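Local coordinates for protein aspartate aminotransferase (Giardia lamblia, PDB 3MEB) that probably catalyses the pyridoxal-phosphate-dependent, reversible transfer of the amino group between L-aspartate and 2-oxoglutarate, working as a homodimer, at residues 360-373 and 425-438. Sequence-based numbering, arbitrary orientation.
Sequences MRSLLHASLAKRKT and LTESNCDYVAEAIH
Arg371 grips Asp431 end-on, NH1 giving a nearly straight bond (173°) to OD1 at 2.8 Å and NH2 a second to OD2 at 3.0 Å. Both oxygens lie close to the guanidinium plane, yet the nitrogens meet the carboxylate from above its own plane, the two groups being turned 42° apart. The arginine chain, extended from CG to NE, lays one guanidinium face over the backbone of Ala434 and Glu435; NH1 also donates to Ser367 O, which helps fix its rotation. Beside it, Thr373 OG1 and His438 ND1 share a 2.9 Å hydrogen bond at the ring edge. Further in, Ala434 CB sits 3.6 Å from Ser367 CB, and Leu364 CD1 and Leu368 CD2 also close on that methyl. Cys430 SG packs against Leu363 CD2 (3.7 Å), and Met360, bent at chi2 and chi3, brings SD to 3.4 Å from Thr426 CA. This helix pair packs in the smaller domain of a fold-type-I PLP enzyme, away from the cofactor; the axes of 360-370 and 430-438 approach to 8.7 Å and cross at -43°. A Schellman motif with Lys372 as C-prime residue ends the first helix, Thr373 N returning to Leu368 O and Lys372 N to Ala369 O. Thr426 OG1 accepts from Asn429 N in an ST motif, while Asn429 OD1 takes Thr426 N. Strand 52-54 backs Leu425 and Val433 through Leu54; Ile385 and Trp382 touch Leu368.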
ATOM      1  N   MET A 360      -5.915  33.794  -0.394  1.00  4.29           N
ATOM      2  CA  MET A 360      -4.851  33.762  -1.394  1.00  4.64           C
ATOM      3  C   MET A 360      -5.388  33.920  -2.820  1.00  4.20           C
ATOM      4  O   MET A 360      -4.770  34.548  -3.636  1.00  5.26           O
ATOM      5  CB  MET A 360      -4.029  32.479  -1.278  1.00  5.15           C
ATOM      6  CG  MET A 360      -3.169  32.368  -0.007  1.00  4.73           C
ATOM      7  SD  MET A 360      -2.025  33.722   0.311  1.00  5.98           S
ATOM      8  CE  MET A 360      -3.090  34.880   1.202  1.00  5.50           C
ATOM      9  N   ARG A 361      -6.538  33.357  -3.119  1.00  4.28           N
ATOM     10  CA  ARG A 361      -7.196  33.633  -4.398  1.00  4.02           C
ATOM     11  C   ARG A 361      -7.433  35.137  -4.589  1.00  4.32           C
ATOM     12  O   ARG A 361      -7.064  35.706  -5.615  1.00  3.08           O
ATOM     13  CB  ARG A 361      -8.516  32.894  -4.469  1.00  5.35           C
ATOM     14  CG  ARG A 361      -8.371  31.378  -4.648  1.00  5.72           C
ATOM     15  CD  ARG A 361      -9.749  30.695  -4.729  1.00  6.55           C
ATOM     16  NE  ARG A 361      -9.580  29.256  -4.855  1.00  6.04           N
ATOM     17  CZ  ARG A 361      -9.047  28.648  -5.912  1.00  5.25           C
ATOM     18  NH1 ARG A 361      -8.609  29.334  -6.964  1.00  6.10           N
ATOM     19  NH2 ARG A 361      -8.929  27.335  -5.914  1.00  2.00           N
ATOM     20  N   SER A 362      -7.995  35.789  -3.573  1.00  4.56           N
ATOM     21  CA  SER A 362      -8.248  37.230  -3.623  1.00  4.94           C
ATOM     22  C   SER A 362      -6.965  38.019  -3.724  1.00  5.06           C
ATOM     23  O   SER A 362      -6.905  38.988  -4.513  1.00  5.22           O
ATOM     24  CB  SER A 362      -9.027  37.695  -2.386  1.00  6.04           C
ATOM     25  OG  SER A 362     -10.235  36.948  -2.309  1.00  8.11           O
ATOM     26  N   LEU A 363      -5.947  37.642  -2.937  1.00  4.57           N
ATOM     27  CA  LEU A 363      -4.712  38.414  -2.939  1.00  5.16           C
ATOM     28  C   LEU A 363      -3.993  38.285  -4.273  1.00  5.07           C
ATOM     29  O   LEU A 363      -3.542  39.291  -4.822  1.00  4.25           O
ATOM     30  CB  LEU A 363      -3.810  38.071  -1.769  1.00  5.91           C
ATOM     31  CG  LEU A 363      -2.496  38.862  -1.601  1.00  7.30           C
ATOM     32  CD1 LEU A 363      -2.736  40.353  -1.504  1.00  9.34           C
ATOM     33  CD2 LEU A 363      -1.748  38.348  -0.355  1.00  7.23           C
ATOM     34  N   LEU A 364      -3.889  37.065  -4.808  1.00  5.01           N
ATOM     35  CA  LEU A 364      -3.180  36.913  -6.080  1.00  4.46           C
ATOM     36  C   LEU A 364      -3.955  37.685  -7.157  1.00  4.15           C
ATOM     37  O   LEU A 364      -3.338  38.366  -7.943  1.00  2.99           O
ATOM     38  CB  LEU A 364      -2.994  35.475  -6.535  1.00  4.12           C
ATOM     39  CG  LEU A 364      -2.277  35.269  -7.882  1.00  4.35           C
ATOM     40  CD1 LEU A 364      -0.826  35.904  -7.943  1.00  5.36           C
ATOM     41  CD2 LEU A 364      -2.292  33.743  -8.173  1.00  3.35           C
ATOM     42  N   HIS A 365      -5.285  37.571  -7.168  1.00  3.95           N
ATOM     43  CA  HIS A 365      -6.116  38.242  -8.182  1.00  4.29           C
ATOM     44  C   HIS A 365      -5.971  39.764  -8.117  1.00  4.31           C
ATOM     45  O   HIS A 365      -5.847  40.438  -9.145  1.00  4.40           O
ATOM     46  CB  HIS A 365      -7.602  37.831  -8.041  1.00  4.87           C
ATOM     47  CG  HIS A 365      -8.519  38.559  -8.969  1.00  3.44           C
ATOM     48  ND1 HIS A 365      -9.101  39.757  -8.643  1.00  5.17           N
ATOM     49  CD2 HIS A 365      -8.954  38.256 -10.217  1.00  5.18           C
ATOM     50  CE1 HIS A 365      -9.837  40.181  -9.662  1.00  6.47           C
ATOM     51  NE2 HIS A 365      -9.774  39.282 -10.627  1.00  5.08           N
ATOM     52  N   ALA A 366      -5.976  40.303  -6.903  1.00  4.81           N
ATOM     53  CA  ALA A 366      -5.756  41.716  -6.686  1.00  4.70           C
ATOM     54  C   ALA A 366      -4.388  42.145  -7.207  1.00  5.58           C
ATOM     55  O   ALA A 366      -4.258  43.227  -7.780  1.00  4.35           O
ATOM     56  CB  ALA A 366      -5.882  42.064  -5.182  1.00  5.16           C
ATOM     57  N   SER A 367      -3.365  41.302  -7.001  1.00  6.64           N
ATOM     58  CA  SER A 367      -2.007  41.670  -7.372  1.00  8.22           C
ATOM     59  C   SER A 367      -1.858  41.661  -8.913  1.00  9.44           C
ATOM     60  O   SER A 367      -1.107  42.475  -9.469  1.00 10.28           O
ATOM     61  CB  SER A 367      -0.973  40.736  -6.714  1.00  8.58           C
ATOM     62  OG  SER A 367      -1.020  40.780  -5.297  1.00  8.92           O
ATOM     63  N   LEU A 368      -2.569  40.745  -9.588  1.00  9.11           N
ATOM     64  CA  LEU A 368      -2.622  40.731 -11.055  1.00  9.01           C
ATOM     65  C   LEU A 368      -3.450  41.919 -11.606  1.00  9.46           C
ATOM     66  O   LEU A 368      -3.058  42.573 -12.584  1.00  9.43           O
ATOM     67  CB  LEU A 368      -3.204  39.416 -11.542  1.00  8.62           C
ATOM     68  CG  LEU A 368      -2.320  38.198 -11.292  1.00  7.99           C
ATOM     69  CD1 LEU A 368      -3.117  36.893 -11.367  1.00  6.69           C
ATOM     70  CD2 LEU A 368      -1.150  38.213 -12.294  1.00  8.95           C
ATOM     71  N   ALA A 369      -4.589  42.190 -10.972  1.00 10.22           N
ATOM     72  CA  ALA A 369      -5.489  43.246 -11.416  1.00 10.19           C
ATOM     73  C   ALA A 369      -4.828  44.627 -11.319  1.00 11.19           C
ATOM     74  O   ALA A 369      -5.026  45.481 -12.212  1.00 10.76           O
ATOM     75  CB  ALA A 369      -6.808  43.204 -10.619  1.00 10.10           C
ATOM     76  N   LYS A 370      -4.031  44.838 -10.259  1.00 11.26           N
ATOM     77  CA  LYS A 370      -3.334  46.113 -10.041  1.00 11.89           C
ATOM     78  C   LYS A 370      -2.293  46.370 -11.130  1.00 12.24           C
ATOM     79  O   LYS A 370      -1.981  47.508 -11.411  1.00 13.44           O
ATOM     80  CB  LYS A 370      -2.658  46.177  -8.660  1.00 11.19           C
ATOM     81  N   ARG A 371      -1.758  45.315 -11.742  1.00 12.63           N
ATOM     82  CA  ARG A 371      -0.763  45.457 -12.814  1.00 12.28           C
ATOM     83  C   ARG A 371      -1.392  45.415 -14.200  1.00 11.28           C
ATOM     84  O   ARG A 371      -0.688  45.417 -15.184  1.00 12.30           O
ATOM     85  CB  ARG A 371       0.288  44.363 -12.730  1.00 12.91           C
ATOM     86  CG  ARG A 371       1.223  44.443 -11.533  1.00 14.87           C
ATOM     87  CD  ARG A 371       2.187  43.288 -11.608  1.00 18.33           C
ATOM     88  NE  ARG A 371       3.305  43.416 -10.682  1.00 20.03           N
ATOM     89  CZ  ARG A 371       3.244  43.168  -9.378  1.00 19.62           C
ATOM     90  NH1 ARG A 371       2.103  42.799  -8.798  1.00 20.51           N
ATOM     91  NH2 ARG A 371       4.337  43.311  -8.647  1.00 20.10           N
ATOM     92  N   LYS A 372      -2.708  45.389 -14.281  1.00  9.45           N
ATOM     93  CA  LYS A 372      -3.386  45.213 -15.552  1.00  8.73           C
ATOM     94  C   LYS A 372      -2.768  44.050 -16.347  1.00  8.10           C
ATOM     95  O   LYS A 372      -2.691  44.091 -17.566  1.00  8.75           O
ATOM     96  CB  LYS A 372      -3.398  46.549 -16.350  1.00  9.00           C
ATOM     97  N   THR A 373      -2.352  42.996 -15.647  1.00  6.44           N
ATOM     98  CA  THR A 373      -1.739  41.842 -16.292  1.00  5.64           C
ATOM     99  C   THR A 373      -2.686  41.126 -17.300  1.00  5.05           C
ATOM    100  O   THR A 373      -3.735  40.611 -16.899  1.00  5.69           O
ATOM    101  CB  THR A 373      -1.234  40.793 -15.248  1.00  4.91           C
ATOM    102  OG1 THR A 373      -0.381  41.429 -14.276  1.00  4.48           O
ATOM    103  CG2 THR A 373      -0.485  39.721 -15.947  1.00  4.76           C
ATOM    104  N   LEU A 425       0.747  29.759  -1.983  1.00  3.77           N
ATOM    105  CA  LEU A 425       0.795  31.211  -1.899  1.00  3.77           C
ATOM    106  C   LEU A 425       0.710  31.646  -0.467  1.00  4.37           C
ATOM    107  O   LEU A 425       0.074  30.976   0.356  1.00  3.79           O
ATOM    108  CB  LEU A 425      -0.347  31.843  -2.656  1.00  4.65           C
ATOM    109  CG  LEU A 425      -0.412  31.513  -4.142  1.00  3.44           C
ATOM    110  CD1 LEU A 425      -1.825  31.840  -4.662  1.00  4.18           C
ATOM    111  CD2 LEU A 425       0.623  32.273  -4.937  1.00  2.56           C
ATOM    112  N   THR A 426       1.340  32.778  -0.185  1.00  5.57           N
ATOM    113  CA  THR A 426       1.311  33.408   1.125  1.00  5.40           C
ATOM    114  C   THR A 426       1.169  34.907   0.976  1.00  6.21           C
ATOM    115  O   THR A 426       1.305  35.455  -0.100  1.00  4.57           O
ATOM    116  CB  THR A 426       2.588  33.088   1.941  1.00  6.85           C
ATOM    117  OG1 THR A 426       3.761  33.669   1.318  1.00  7.11           O
ATOM    118  CG2 THR A 426       2.753  31.573   2.056  1.00  6.10           C
ATOM    119  N   GLU A 427       0.905  35.585   2.075  1.00  7.06           N
ATOM    120  CA  GLU A 427       0.914  37.032   2.047  1.00  9.02           C
ATOM    121  C   GLU A 427       2.253  37.589   1.548  1.00  9.67           C
ATOM    122  O   GLU A 427       2.287  38.623   0.883  1.00 10.15           O
ATOM    123  CB  GLU A 427       0.571  37.596   3.428  1.00  9.82           C
ATOM    124  CG  GLU A 427      -0.781  37.101   3.924  1.00 12.63           C
ATOM    125  CD  GLU A 427      -1.672  38.212   4.434  1.00 19.58           C
ATOM    126  OE1 GLU A 427      -1.279  38.884   5.438  1.00 18.89           O
ATOM    127  OE2 GLU A 427      -2.764  38.386   3.817  1.00 21.72           O
ATOM    128  N   SER A 428       3.343  36.902   1.862  1.00 10.47           N
ATOM    129  CA  SER A 428       4.684  37.368   1.521  1.00 11.23           C
ATOM    130  C   SER A 428       5.054  37.170   0.063  1.00 11.53           C
ATOM    131  O   SER A 428       5.829  37.971  -0.483  1.00 11.02           O
ATOM    132  CB  SER A 428       5.699  36.640   2.357  1.00 11.87           C
ATOM    133  OG  SER A 428       5.526  37.019   3.706  1.00 15.19           O
ATOM    134  N   ASN A 429       4.521  36.107  -0.550  1.00 10.67           N
ATOM    135  CA  ASN A 429       4.908  35.743  -1.908  1.00 10.08           C
ATOM    136  C   ASN A 429       3.916  35.987  -3.037  1.00 10.23           C
ATOM    137  O   ASN A 429       4.300  35.768  -4.183  1.00 10.73           O
ATOM    138  CB  ASN A 429       5.425  34.278  -1.970  1.00  9.29           C
ATOM    139  CG  ASN A 429       4.314  33.220  -1.956  1.00  8.16           C
ATOM    140  OD1 ASN A 429       3.159  33.471  -2.297  1.00  6.33           O
ATOM    141  ND2 ASN A 429       4.684  32.017  -1.532  1.00  4.51           N
ATOM    142  N   CYS A 430       2.667  36.399  -2.769  1.00 10.20           N
ATOM    143  CA  CYS A 430       1.693  36.582  -3.857  1.00  9.96           C
ATOM    144  C   CYS A 430       2.141  37.635  -4.862  1.00  9.56           C
ATOM    145  O   CYS A 430       2.037  37.452  -6.080  1.00  9.12           O
ATOM    146  CB  CYS A 430       0.308  37.025  -3.344  1.00 11.02           C
ATOM    147  SG  CYS A 430      -0.874  35.734  -2.871  1.00 13.38           S
ATOM    148  N   ASP A 431       2.629  38.760  -4.358  1.00  9.64           N
ATOM    149  CA  ASP A 431       2.988  39.830  -5.268  1.00  9.84           C
ATOM    150  C   ASP A 431       4.172  39.432  -6.118  1.00  9.27           C
ATOM    151  O   ASP A 431       4.283  39.843  -7.259  1.00  9.89           O
ATOM    152  CB  ASP A 431       3.273  41.127  -4.532  1.00  9.75           C
ATOM    153  CG  ASP A 431       3.126  42.310  -5.434  1.00 10.89           C
ATOM    154  OD1 ASP A 431       2.017  42.506  -5.982  1.00 15.93           O
ATOM    155  OD2 ASP A 431       4.130  43.012  -5.644  1.00 11.80           O
ATOM    156  N   TYR A 432       5.061  38.628  -5.551  1.00  8.90           N
ATOM    157  CA  TYR A 432       6.153  38.070  -6.313  1.00  8.03           C
ATOM    158  C   TYR A 432       5.624  37.192  -7.451  1.00  7.85           C
ATOM    159  O   TYR A 432       6.047  37.333  -8.605  1.00  8.14           O
ATOM    160  CB  TYR A 432       7.060  37.276  -5.388  1.00  8.00           C
ATOM    161  CG  TYR A 432       8.218  36.620  -6.066  1.00  7.64           C
ATOM    162  CD1 TYR A 432       9.383  37.335  -6.361  1.00  8.44           C
ATOM    163  CD2 TYR A 432       8.170  35.258  -6.404  1.00  8.44           C
ATOM    164  CE1 TYR A 432      10.459  36.723  -6.995  1.00  8.45           C
ATOM    165  CE2 TYR A 432       9.262  34.632  -7.024  1.00  8.36           C
ATOM    166  CZ  TYR A 432      10.392  35.366  -7.311  1.00  8.01           C
ATOM    167  OH  TYR A 432      11.448  34.747  -7.917  1.00  6.77           O
ATOM    168  N   VAL A 433       4.675  36.313  -7.132  1.00  7.24           N
ATOM    169  CA  VAL A 433       4.083  35.413  -8.136  1.00  6.16           C
ATOM    170  C   VAL A 433       3.383  36.223  -9.214  1.00  6.69           C
ATOM    171  O   VAL A 433       3.517  35.944 -10.377  1.00  6.35           O
ATOM    172  CB  VAL A 433       3.113  34.385  -7.491  1.00  6.10           C
ATOM    173  CG1 VAL A 433       2.397  33.540  -8.557  1.00  3.40           C
ATOM    174  CG2 VAL A 433       3.855  33.517  -6.548  1.00  4.85           C
ATOM    175  N   ALA A 434       2.677  37.274  -8.824  1.00  7.03           N
ATOM    176  CA  ALA A 434       2.018  38.131  -9.817  1.00  7.43           C
ATOM    177  C   ALA A 434       3.024  38.913 -10.736  1.00  7.08           C
ATOM    178  O   ALA A 434       2.871  38.922 -11.958  1.00  6.53           O
ATOM    179  CB  ALA A 434       1.054  39.066  -9.123  1.00  7.01           C
ATOM    180  N   GLU A 435       4.042  39.533 -10.140  1.00  6.79           N
ATOM    181  CA  GLU A 435       5.150  40.143 -10.919  1.00  6.48           C
ATOM    182  C   GLU A 435       5.774  39.174 -11.919  1.00  5.42           C
ATOM    183  O   GLU A 435       6.083  39.548 -13.050  1.00  5.63           O
ATOM    184  CB  GLU A 435       6.259  40.636  -9.983  1.00  6.67           C
ATOM    185  CG  GLU A 435       7.368  41.338 -10.700  1.00  8.59           C
ATOM    186  CD  GLU A 435       8.423  41.873  -9.758  1.00 11.21           C
ATOM    187  OE1 GLU A 435       8.394  41.533  -8.553  1.00 14.49           O
ATOM    188  OE2 GLU A 435       9.288  42.634 -10.229  1.00 14.66           O
ATOM    189  N   ALA A 436       5.960  37.929 -11.499  1.00  4.48           N
ATOM    190  CA  ALA A 436       6.526  36.914 -12.367  1.00  4.42           C
ATOM    191  C   ALA A 436       5.592  36.567 -13.503  1.00  4.18           C
ATOM    192  O   ALA A 436       6.022  36.420 -14.631  1.00  4.52           O
ATOM    193  CB  ALA A 436       6.901  35.636 -11.564  1.00  3.38           C
ATOM    194  N   ILE A 437       4.310  36.412 -13.201  1.00  4.43           N
ATOM    195  CA  ILE A 437       3.319  36.082 -14.223  1.00  4.12           C
ATOM    196  C   ILE A 437       3.213  37.237 -15.245  1.00  4.14           C
ATOM    197  O   ILE A 437       3.095  37.012 -16.469  1.00  3.37           O
ATOM    198  CB  ILE A 437       1.944  35.754 -13.566  1.00  3.89           C
ATOM    199  CG1 ILE A 437       2.042  34.404 -12.810  1.00  4.13           C
ATOM    200  CG2 ILE A 437       0.863  35.705 -14.619  1.00  4.25           C
ATOM    201  CD1 ILE A 437       0.845  34.043 -11.973  1.00  2.41           C
ATOM    202  N   HIS A 438       3.309  38.462 -14.741  1.00  4.33           N
ATOM    203  CA  HIS A 438       3.248  39.640 -15.599  1.00  4.95           C
ATOM    204  C   HIS A 438       4.414  39.667 -16.575  1.00  5.29           C
ATOM    205  O   HIS A 438       4.240  39.930 -17.766  1.00  5.69           O
ATOM    206  CB  HIS A 438       3.206  40.900 -14.747  1.00  5.87           C
ATOM    207  CG  HIS A 438       3.024  42.154 -15.532  1.00  7.05           C
ATOM    208  ND1 HIS A 438       1.783  42.679 -15.809  1.00 10.77           N
ATOM    209  CD2 HIS A 438       3.925  42.987 -16.107  1.00  9.28           C
ATOM    210  CE1 HIS A 438       1.925  43.792 -16.515  1.00 10.16           C
ATOM    211  NE2 HIS A 438       3.215  43.997 -16.715  1.00  9.23           N
TER